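Integral membrane indolylacetylinositol arabinosyltransferase EmbB (Mycolicibacterium smegmatis MC2 155, PDB 7BVC) probably polymerises arabinose into the arabinan of cell-wall arabinogalactan, acting as a membrane-embedded arabinosyltransferase, and binds the drug ethambutol. Local coordinates at residues I394-I405 and L435-A443; V530-P538 and F614-C625. All coordinates share one frame; numbering follows the deposited sequence.

Interaction 1. Residues I394-I405 and L435-A443; sequences IATGALITYVLI and LIAVAALLA
Ile436 begins the contact by pushing its long branch toward two residues one turn apart on helix 394-405. Its CG1 sits between the backbone N and the carbonyl carbon (chi1 77°), which carries the extended arm across: CG1 meets Ile394 CG2 at 4.0 Å and CD1 reaches Ala398 CB at 4.0 Å. The two isoleucines lie crosswise, branch against branch, and Leu584 lies against both. At Ala437 the backbones come nearest, its CA 4.7 Å from the CA of Ala398; a methyl group on each residue is small enough to allow this. This is small-residue packing of helical segments within the GT-C type membrane domain, where residues 435-438 coil like a helix but lack its full set of backbone hydrogen bonds and helix 439-443 runs nearly parallel to helix 394-405 (21°). Ala440 then sets its CB 3.8 Å from Thr401 CG2 and beside the backbone of Tyr402. Thr401 can offer a methyl here because its hydroxyl turns back to its own helix: OG1 donates to Gly397 O at 2.9 Å, from above the carbonyl plane and on the face opposite the Thr401 N-H. Leu441 finishes the walk with CD2 3.6 Å from Ile405 CD1, while Ala424 of helix 415-428 touches the same leucine.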
loop_
_atom_site.group_PDB
_atom_site.type_symbol
_atom_site.label_atom_id
_atom_site.label_comp_id
_atom_site.label_asym_id
_atom_site.label_seq_id
_atom_site.Cartn_x
_atom_site.Cartn_y
_atom_site.Cartn_z
ATOM N N ILE B 394 -9.305 -15.325 -22.609
ATOM C CA ILE B 394 -8.089 -16.055 -22.269
ATOM C C ILE B 394 -8.423 -17.317 -21.485
ATOM O O ILE B 394 -7.801 -18.369 -21.685
ATOM C CB ILE B 394 -7.114 -15.145 -21.500
ATOM C CG1 ILE B 394 -6.676 -13.978 -22.384
ATOM C CG2 ILE B 394 -5.899 -15.930 -21.046
ATOM C CD1 ILE B 394 -5.836 -12.956 -21.667
ATOM N N ALA B 395 -9.410 -17.243 -20.591
ATOM C CA ALA B 395 -9.839 -18.440 -19.873
ATOM C C ALA B 395 -10.387 -19.490 -20.834
ATOM O O ALA B 395 -10.078 -20.682 -20.710
ATOM C CB ALA B 395 -10.881 -18.079 -18.817
ATOM N N THR B 396 -11.188 -19.065 -21.812
ATOM C CA THR B 396 -11.727 -20.008 -22.783
ATOM C C THR B 396 -10.631 -20.600 -23.657
ATOM O O THR B 396 -10.678 -21.790 -23.985
ATOM C CB THR B 396 -12.784 -19.322 -23.647
ATOM O OG1 THR B 396 -13.830 -18.819 -22.811
ATOM C CG2 THR B 396 -13.378 -20.300 -24.646
ATOM N N GLY B 397 -9.627 -19.802 -24.023
ATOM C CA GLY B 397 -8.519 -20.341 -24.797
ATOM C C GLY B 397 -7.711 -21.358 -24.015
ATOM O O GLY B 397 -7.348 -22.419 -24.536
ATOM N N ALA B 398 -7.423 -21.052 -22.748
ATOM C CA ALA B 398 -6.701 -21.989 -21.899
ATOM C C ALA B 398 -7.506 -23.248 -21.614
ATOM O O ALA B 398 -6.917 -24.296 -21.336
ATOM C CB ALA B 398 -6.307 -21.314 -20.587
ATOM N N LEU B 399 -8.837 -23.169 -21.668
ATOM C CA LEU B 399 -9.646 -24.373 -21.510
ATOM C C LEU B 399 -9.673 -25.201 -22.789
ATOM O O LEU B 399 -9.613 -26.436 -22.736
ATOM C CB LEU B 399 -11.065 -23.998 -21.085
ATOM C CG LEU B 399 -11.949 -25.132 -20.568
ATOM C CD1 LEU B 399 -11.444 -25.635 -19.228
ATOM C CD2 LEU B 399 -13.388 -24.668 -20.456
ATOM N N ILE B 400 -9.763 -24.539 -23.947
ATOM C CA ILE B 400 -9.747 -25.254 -25.220
ATOM C C ILE B 400 -8.415 -25.963 -25.418
ATOM O O ILE B 400 -8.363 -27.081 -25.946
ATOM C CB ILE B 400 -10.057 -24.292 -26.382
ATOM C CG1 ILE B 400 -11.486 -23.763 -26.279
ATOM C CG2 ILE B 400 -9.863 -24.982 -27.717
ATOM C CD1 ILE B 400 -11.821 -22.724 -27.320
ATOM N N THR B 401 -7.317 -25.332 -24.996
ATOM C CA THR B 401 -6.009 -25.971 -25.113
ATOM C C THR B 401 -5.951 -27.260 -24.299
ATOM O O THR B 401 -5.489 -28.299 -24.787
ATOM C CB THR B 401 -4.912 -25.004 -24.668
ATOM O OG1 THR B 401 -4.944 -23.835 -25.493
ATOM C CG2 THR B 401 -3.549 -25.658 -24.785
ATOM N N TYR B 402 -6.417 -27.206 -23.050
ATOM C CA TYR B 402 -6.451 -28.398 -22.208
ATOM C C TYR B 402 -7.330 -29.481 -22.818
ATOM O O TYR B 402 -6.960 -30.662 -22.826
ATOM C CB TYR B 402 -6.939 -28.024 -20.807
ATOM C CG TYR B 402 -7.223 -29.195 -19.895
ATOM C CD1 TYR B 402 -6.202 -29.823 -19.198
ATOM C CD2 TYR B 402 -8.518 -29.659 -19.712
ATOM C CE1 TYR B 402 -6.458 -30.886 -18.357
ATOM C CE2 TYR B 402 -8.784 -30.722 -18.873
ATOM C CZ TYR B 402 -7.750 -31.332 -18.198
ATOM O OH TYR B 402 -8.010 -32.391 -17.362
ATOM N N VAL B 403 -8.503 -29.102 -23.334
ATOM C CA VAL B 403 -9.406 -30.086 -23.926
ATOM C C VAL B 403 -8.758 -30.751 -25.135
ATOM O O VAL B 403 -8.843 -31.972 -25.311
ATOM C CB VAL B 403 -10.748 -29.424 -24.289
ATOM C CG1 VAL B 403 -11.589 -30.357 -25.136
ATOM C CG2 VAL B 403 -11.497 -29.034 -23.030
ATOM N N LEU B 404 -8.080 -29.964 -25.974
ATOM C CA LEU B 404 -7.453 -30.523 -27.167
ATOM C C LEU B 404 -6.288 -31.436 -26.806
ATOM O O LEU B 404 -6.093 -32.481 -27.437
ATOM C CB LEU B 404 -6.989 -29.398 -28.090
ATOM C CG LEU B 404 -8.085 -28.690 -28.884
ATOM C CD1 LEU B 404 -7.504 -27.544 -29.688
ATOM C CD2 LEU B 404 -8.800 -29.672 -29.791
ATOM N N ILE B 405 -5.508 -31.067 -25.790
ATOM C CA ILE B 405 -4.396 -31.920 -25.380
ATOM C C ILE B 405 -4.912 -33.226 -24.787
ATOM O O ILE B 405 -4.351 -34.301 -25.035
ATOM C CB ILE B 405 -3.476 -31.165 -24.405
ATOM C CG1 ILE B 405 -2.470 -30.329 -25.191
ATOM C CG2 ILE B 405 -2.761 -32.126 -23.473
ATOM C CD1 ILE B 405 -1.545 -29.536 -24.328
ATOM N N LEU B 435 -0.020 -15.941 -20.742
ATOM C CA LEU B 435 0.959 -17.000 -20.525
ATOM C C LEU B 435 0.377 -18.183 -19.765
ATOM O O LEU B 435 1.060 -19.201 -19.611
ATOM C CB LEU B 435 2.167 -16.446 -19.770
ATOM C CG LEU B 435 3.348 -15.959 -20.608
ATOM C CD1 LEU B 435 4.308 -15.160 -19.749
ATOM C CD2 LEU B 435 4.057 -17.133 -21.257
ATOM N N ILE B 436 -0.857 -18.076 -19.283
ATOM C CA ILE B 436 -1.482 -19.137 -18.502
ATOM C C ILE B 436 -1.890 -20.286 -19.413
ATOM O O ILE B 436 -2.365 -21.326 -18.943
ATOM C CB ILE B 436 -2.695 -18.605 -17.719
ATOM C CG1 ILE B 436 -3.895 -18.444 -18.653
ATOM C CG2 ILE B 436 -2.353 -17.286 -17.052
ATOM C CD1 ILE B 436 -5.224 -18.453 -17.939
ATOM N N ALA B 437 -1.712 -20.109 -20.721
ATOM C CA ALA B 437 -2.097 -21.130 -21.684
ATOM C C ALA B 437 -0.983 -22.112 -21.996
ATOM O O ALA B 437 -1.272 -23.256 -22.364
ATOM C CB ALA B 437 -2.567 -20.477 -22.982
ATOM N N VAL B 438 0.280 -21.701 -21.868
ATOM C CA VAL B 438 1.385 -22.643 -22.029
ATOM C C VAL B 438 1.528 -23.561 -20.828
ATOM O O VAL B 438 2.249 -24.563 -20.905
ATOM C CB VAL B 438 2.714 -21.910 -22.282
ATOM C CG1 VAL B 438 2.601 -21.016 -23.505
ATOM C CG2 VAL B 438 3.120 -21.106 -21.064
ATOM N N ALA B 439 0.861 -23.246 -19.716
ATOM C CA ALA B 439 0.812 -24.182 -18.602
ATOM C C ALA B 439 0.120 -25.474 -19.014
ATOM O O ALA B 439 0.522 -26.565 -18.593
ATOM C CB ALA B 439 0.097 -23.545 -17.413
ATOM N N ALA B 440 -0.915 -25.369 -19.849
ATOM C CA ALA B 440 -1.597 -26.553 -20.353
ATOM C C ALA B 440 -0.710 -27.388 -21.264
ATOM O O ALA B 440 -0.934 -28.596 -21.387
ATOM C CB ALA B 440 -2.870 -26.150 -21.094
ATOM N N LEU B 441 0.291 -26.776 -21.897
ATOM C CA LEU B 441 1.240 -27.502 -22.730
ATOM C C LEU B 441 2.345 -28.145 -21.905
ATOM O O LEU B 441 2.758 -29.273 -22.188
ATOM C CB LEU B 441 1.854 -26.565 -23.771
ATOM C CG LEU B 441 0.910 -25.895 -24.768
ATOM C CD1 LEU B 441 1.606 -24.731 -25.444
ATOM C CD2 LEU B 441 0.432 -26.892 -25.801
ATOM N N LEU B 442 2.841 -27.433 -20.890
ATOM C CA LEU B 442 3.838 -28.016 -19.996
ATOM C C LEU B 442 3.264 -29.183 -19.205
ATOM O O LEU B 442 3.942 -30.197 -19.005
ATOM C CB LEU B 442 4.398 -26.953 -19.051
ATOM C CG LEU B 442 5.598 -26.128 -19.523
ATOM C CD1 LEU B 442 5.244 -25.177 -20.649
ATOM C CD2 LEU B 442 6.189 -25.368 -18.348
ATOM N N ALA B 443 2.018 -29.060 -18.741
ATOM C CA ALA B 443 1.416 -30.129 -17.951
ATOM C C ALA B 443 1.231 -31.404 -18.764
ATOM O O ALA B 443 1.207 -32.502 -18.199
ATOM C CB ALA B 443 0.078 -29.669 -17.378
#

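Interaction 2. Residues V530-P538 and F614-C625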
loop_
_atom_site.group_PDB
_atom_site.type_symbol
_atom_site.label_atom_id
_atom_site.label_comp_id
_atom_site.label_asym_id
_atom_site.label_seq_id
_atom_site.Cartn_x
_atom_site.Cartn_y
_atom_site.Cartn_z
ATOM N N VAL B 530 -10.397 -17.379 -3.407
ATOM C CA VAL B 530 -10.482 -18.178 -2.189
ATOM C C VAL B 530 -11.115 -19.535 -2.477
ATOM O O VAL B 530 -10.659 -20.563 -1.962
ATOM C CB VAL B 530 -11.224 -17.413 -1.076
ATOM C CG1 VAL B 530 -10.527 -16.094 -0.796
ATOM C CG2 VAL B 530 -12.675 -17.180 -1.441
ATOM N N PHE B 531 -12.155 -19.574 -3.315
ATOM C CA PHE B 531 -12.779 -20.848 -3.640
ATOM C C PHE B 531 -11.939 -21.680 -4.592
ATOM O O PHE B 531 -12.338 -22.801 -4.926
ATOM C CB PHE B 531 -14.168 -20.613 -4.229
ATOM C CG PHE B 531 -15.244 -20.465 -3.195
ATOM C CD1 PHE B 531 -15.338 -19.311 -2.437
ATOM C CD2 PHE B 531 -16.163 -21.476 -2.980
ATOM C CE1 PHE B 531 -16.325 -19.168 -1.485
ATOM C CE2 PHE B 531 -17.154 -21.338 -2.028
ATOM C CZ PHE B 531 -17.234 -20.181 -1.280
ATOM N N THR B 532 -10.800 -21.161 -5.041
ATOM C CA THR B 532 -9.816 -21.937 -5.780
ATOM C C THR B 532 -8.724 -22.476 -4.867
ATOM O O THR B 532 -8.406 -23.666 -4.918
ATOM C CB THR B 532 -9.191 -21.086 -6.892
ATOM O OG1 THR B 532 -10.227 -20.486 -7.677
ATOM C CG2 THR B 532 -8.318 -21.946 -7.788
ATOM N N ALA B 533 -8.163 -21.624 -4.006
ATOM C CA ALA B 533 -7.108 -22.083 -3.105
ATOM C C ALA B 533 -7.644 -23.071 -2.071
ATOM O O ALA B 533 -6.996 -24.088 -1.776
ATOM C CB ALA B 533 -6.452 -20.889 -2.416
ATOM N N MET B 534 -8.826 -22.786 -1.510
ATOM C CA MET B 534 -9.405 -23.644 -0.484
ATOM C C MET B 534 -9.741 -25.025 -1.024
ATOM O O MET B 534 -9.742 -26.000 -0.268
ATOM C CB MET B 534 -10.655 -22.975 0.094
ATOM C CG MET B 534 -11.384 -23.779 1.155
ATOM S SD MET B 534 -12.923 -24.483 0.537
ATOM C CE MET B 534 -13.813 -23.003 0.072
ATOM N N CYS B 535 -10.037 -25.133 -2.316
ATOM C CA CYS B 535 -10.291 -26.431 -2.921
ATOM C C CYS B 535 -9.041 -27.063 -3.512
ATOM O O CYS B 535 -9.031 -28.275 -3.755
ATOM C CB CYS B 535 -11.364 -26.306 -4.006
ATOM S SG CYS B 535 -12.892 -25.526 -3.446
ATOM N N LEU B 536 -7.991 -26.276 -3.747
ATOM C CA LEU B 536 -6.768 -26.800 -4.337
ATOM C C LEU B 536 -5.818 -27.400 -3.310
ATOM O O LEU B 536 -5.220 -28.450 -3.567
ATOM C CB LEU B 536 -6.051 -25.691 -5.113
ATOM C CG LEU B 536 -4.610 -25.967 -5.542
ATOM C CD1 LEU B 536 -4.562 -27.048 -6.605
ATOM C CD2 LEU B 536 -3.946 -24.693 -6.033
ATOM N N PHE B 537 -5.656 -26.766 -2.148
ATOM C CA PHE B 537 -4.579 -27.232 -1.272
ATOM C C PHE B 537 -4.921 -28.515 -0.508
ATOM O O PHE B 537 -4.110 -29.457 -0.513
ATOM C CB PHE B 537 -4.158 -26.120 -0.307
ATOM C CG PHE B 537 -3.368 -25.024 -0.962
ATOM C CD1 PHE B 537 -2.073 -25.250 -1.392
ATOM C CD2 PHE B 537 -3.920 -23.770 -1.150
ATOM C CE1 PHE B 537 -1.345 -24.246 -1.998
ATOM C CE2 PHE B 537 -3.196 -22.763 -1.754
ATOM C CZ PHE B 537 -1.908 -23.000 -2.178
ATOM N N PRO B 538 -6.078 -28.614 0.163
ATOM C CA PRO B 538 -6.404 -29.892 0.822
ATOM C C PRO B 538 -6.515 -31.053 -0.148
ATOM O O PRO B 538 -6.168 -32.185 0.208
ATOM C CB PRO B 538 -7.740 -29.608 1.521
ATOM C CG PRO B 538 -8.237 -28.356 0.948
ATOM C CD PRO B 538 -7.050 -27.570 0.528
ATOM N N PHE B 614 -12.639 -29.693 7.733
ATOM C CA PHE B 614 -12.880 -29.066 6.437
ATOM C C PHE B 614 -14.072 -28.116 6.493
ATOM O O PHE B 614 -14.048 -27.045 5.876
ATOM C CB PHE B 614 -13.090 -30.123 5.356
ATOM C CG PHE B 614 -13.060 -29.562 3.967
ATOM C CD1 PHE B 614 -11.870 -29.137 3.405
ATOM C CD2 PHE B 614 -14.222 -29.441 3.226
ATOM C CE1 PHE B 614 -11.838 -28.612 2.134
ATOM C CE2 PHE B 614 -14.193 -28.917 1.952
ATOM C CZ PHE B 614 -12.999 -28.503 1.405
ATOM N N LEU B 615 -15.127 -28.493 7.218
ATOM C CA LEU B 615 -16.248 -27.579 7.416
ATOM C C LEU B 615 -15.800 -26.303 8.120
ATOM O O LEU B 615 -16.232 -25.197 7.765
ATOM C CB LEU B 615 -17.351 -28.274 8.213
ATOM C CG LEU B 615 -18.621 -27.468 8.474
ATOM C CD1 LEU B 615 -19.266 -27.064 7.164
ATOM C CD2 LEU B 615 -19.589 -28.266 9.326
ATOM N N SER B 616 -14.943 -26.444 9.133
ATOM C CA SER B 616 -14.389 -25.276 9.811
ATOM C C SER B 616 -13.626 -24.384 8.841
ATOM O O SER B 616 -13.758 -23.156 8.881
ATOM C CB SER B 616 -13.479 -25.721 10.954
ATOM O OG SER B 616 -12.892 -24.607 11.597
ATOM N N LEU B 617 -12.816 -24.984 7.966
ATOM C CA LEU B 617 -12.068 -24.196 6.988
ATOM C C LEU B 617 -13.002 -23.465 6.029
ATOM O O LEU B 617 -12.747 -22.313 5.651
ATOM C CB LEU B 617 -11.108 -25.100 6.218
ATOM C CG LEU B 617 -10.364 -24.476 5.037
ATOM C CD1 LEU B 617 -9.546 -23.282 5.492
ATOM C CD2 LEU B 617 -9.477 -25.505 4.361
ATOM N N VAL B 618 -14.090 -24.123 5.619
ATOM C CA VAL B 618 -15.051 -23.487 4.718
ATOM C C VAL B 618 -15.696 -22.281 5.396
ATOM O O VAL B 618 -15.817 -21.200 4.805
ATOM C CB VAL B 618 -16.106 -24.506 4.254
ATOM C CG1 VAL B 618 -17.290 -23.797 3.631
ATOM C CG2 VAL B 618 -15.495 -25.488 3.274
ATOM N N LEU B 619 -16.126 -22.452 6.646
ATOM C CA LEU B 619 -16.710 -21.325 7.369
ATOM C C LEU B 619 -15.693 -20.208 7.577
ATOM O O LEU B 619 -16.051 -19.025 7.544
ATOM C CB LEU B 619 -17.281 -21.794 8.706
ATOM C CG LEU B 619 -18.555 -22.633 8.606
ATOM C CD1 LEU B 619 -18.757 -23.464 9.857
ATOM C CD2 LEU B 619 -19.760 -21.745 8.356
ATOM N N PHE B 620 -14.420 -20.563 7.761
ATOM C CA PHE B 620 -13.381 -19.551 7.924
ATOM C C PHE B 620 -13.198 -18.733 6.653
ATOM O O PHE B 620 -13.091 -17.500 6.707
ATOM C CB PHE B 620 -12.068 -20.220 8.328
ATOM C CG PHE B 620 -10.958 -19.254 8.619
ATOM C CD1 PHE B 620 -11.018 -18.418 9.719
ATOM C CD2 PHE B 620 -9.851 -19.185 7.792
ATOM C CE1 PHE B 620 -9.996 -17.531 9.987
ATOM C CE2 PHE B 620 -8.827 -18.299 8.057
ATOM C CZ PHE B 620 -8.899 -17.473 9.154
ATOM N N VAL B 621 -13.159 -19.394 5.494
ATOM C CA VAL B 621 -12.981 -18.629 4.261
ATOM C C VAL B 621 -14.229 -17.808 3.956
ATOM O O VAL B 621 -14.132 -16.714 3.388
ATOM C CB VAL B 621 -12.592 -19.537 3.077
ATOM C CG1 VAL B 621 -11.300 -20.277 3.380
ATOM C CG2 VAL B 621 -13.702 -20.497 2.725
ATOM N N LEU B 622 -15.412 -18.290 4.347
ATOM C CA LEU B 622 -16.614 -17.467 4.215
ATOM C C LEU B 622 -16.506 -16.203 5.061
ATOM O O LEU B 622 -16.811 -15.095 4.595
ATOM C CB LEU B 622 -17.848 -18.275 4.609
ATOM C CG LEU B 622 -18.683 -18.860 3.474
ATOM C CD1 LEU B 622 -19.877 -19.605 4.036
ATOM C CD2 LEU B 622 -19.134 -17.765 2.528
ATOM N N ALA B 623 -16.086 -16.359 6.320
ATOM C CA ALA B 623 -15.885 -15.205 7.192
ATOM C C ALA B 623 -14.877 -14.232 6.599
ATOM O O ALA B 623 -15.038 -13.012 6.719
ATOM C CB ALA B 623 -15.423 -15.667 8.573
ATOM N N PHE B 624 -13.825 -14.749 5.966
ATOM C CA PHE B 624 -12.866 -13.865 5.311
ATOM C C PHE B 624 -13.510 -13.128 4.142
ATOM O O PHE B 624 -13.223 -11.949 3.912
ATOM C CB PHE B 624 -11.648 -14.649 4.829
ATOM C CG PHE B 624 -10.800 -13.895 3.847
ATOM C CD1 PHE B 624 -9.949 -12.892 4.277
ATOM C CD2 PHE B 624 -10.860 -14.179 2.494
ATOM C CE1 PHE B 624 -9.173 -12.190 3.376
ATOM C CE2 PHE B 624 -10.086 -13.478 1.591
ATOM C CZ PHE B 624 -9.242 -12.484 2.033
ATOM N N CYS B 625 -14.369 -13.814 3.384
ATOM C CA CYS B 625 -15.025 -13.182 2.243
ATOM C C CYS B 625 -15.913 -12.028 2.686
ATOM O O CYS B 625 -15.863 -10.936 2.110
ATOM C CB CYS B 625 -15.849 -14.211 1.471
ATOM S SG CYS B 625 -14.882 -15.482 0.651
#
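Met534 enters helix 614-625 as a knob into the hole formed by Phe614, Leu617, Val618 and Val621. An unbranched, flexible thioether suits this place, since its successive atoms find different walls: CG lies 4.1 Å from Leu617 CG, SD 3.9 Å from Val618 CG2, and CE 3.7 Å from Val621 CG2. The first torsion is extended, CG lying anti to the backbone N (chi1 178°), and bends at the next two torsions fold the chain into the hole. The sulfur also makes a Met-aromatic contact with Phe614, 5.0 Å from the ring centroid and oblique to it, 48° off the normal. The edge of that ring takes Pro538 CG, 3.8 Å from Phe614 CE1. At the other end of the contact Val530 divides its two methyls: CG1 meets the edge of the Phe624 ring 3.6 Å from CE2, and CG2 lies 3.5 Å from Cys625 SG. Within its own helix Phe531 lays a ring face over the terminal methyl of Met534, offset toward the rim, and so limits where that methyl can turn. Farther out, Ala694 of helix 690-712 packs on both Phe531 and Val618, Arg526 makes a cation-pi contact with Phe624, and bound cardiolipins touch Phe537, Ser616 and Phe620. The two axes lie 10.9 Å apart at 161°, a near-antiparallel pair of transmembrane helices in a GT-C type domain, joined through a single knob-into-hole.

Interactions 1 and 2 are both buried apolar contacts in the same membrane domain, neither of them a surface contact, with centres about 26 Å apart and no direct touch. They join different helices, yet helix 554-570 packs against both, on Tyr402 and Ile436 in interaction 1 and on Leu536 in interaction 2. Alanines let the nearly parallel segments of interaction 1 approach closely; both use branched aliphatic chains, but interaction 2 adds methionine and cysteine sulfur and phenylalanine rings across its wider gap. Cardiolipin touches residues of each pair. At its margin interaction 2 has Leu617 near cardiolipin and Phe624 against an aromatic side chain of another protein chain, while interaction 1 touches no other chain.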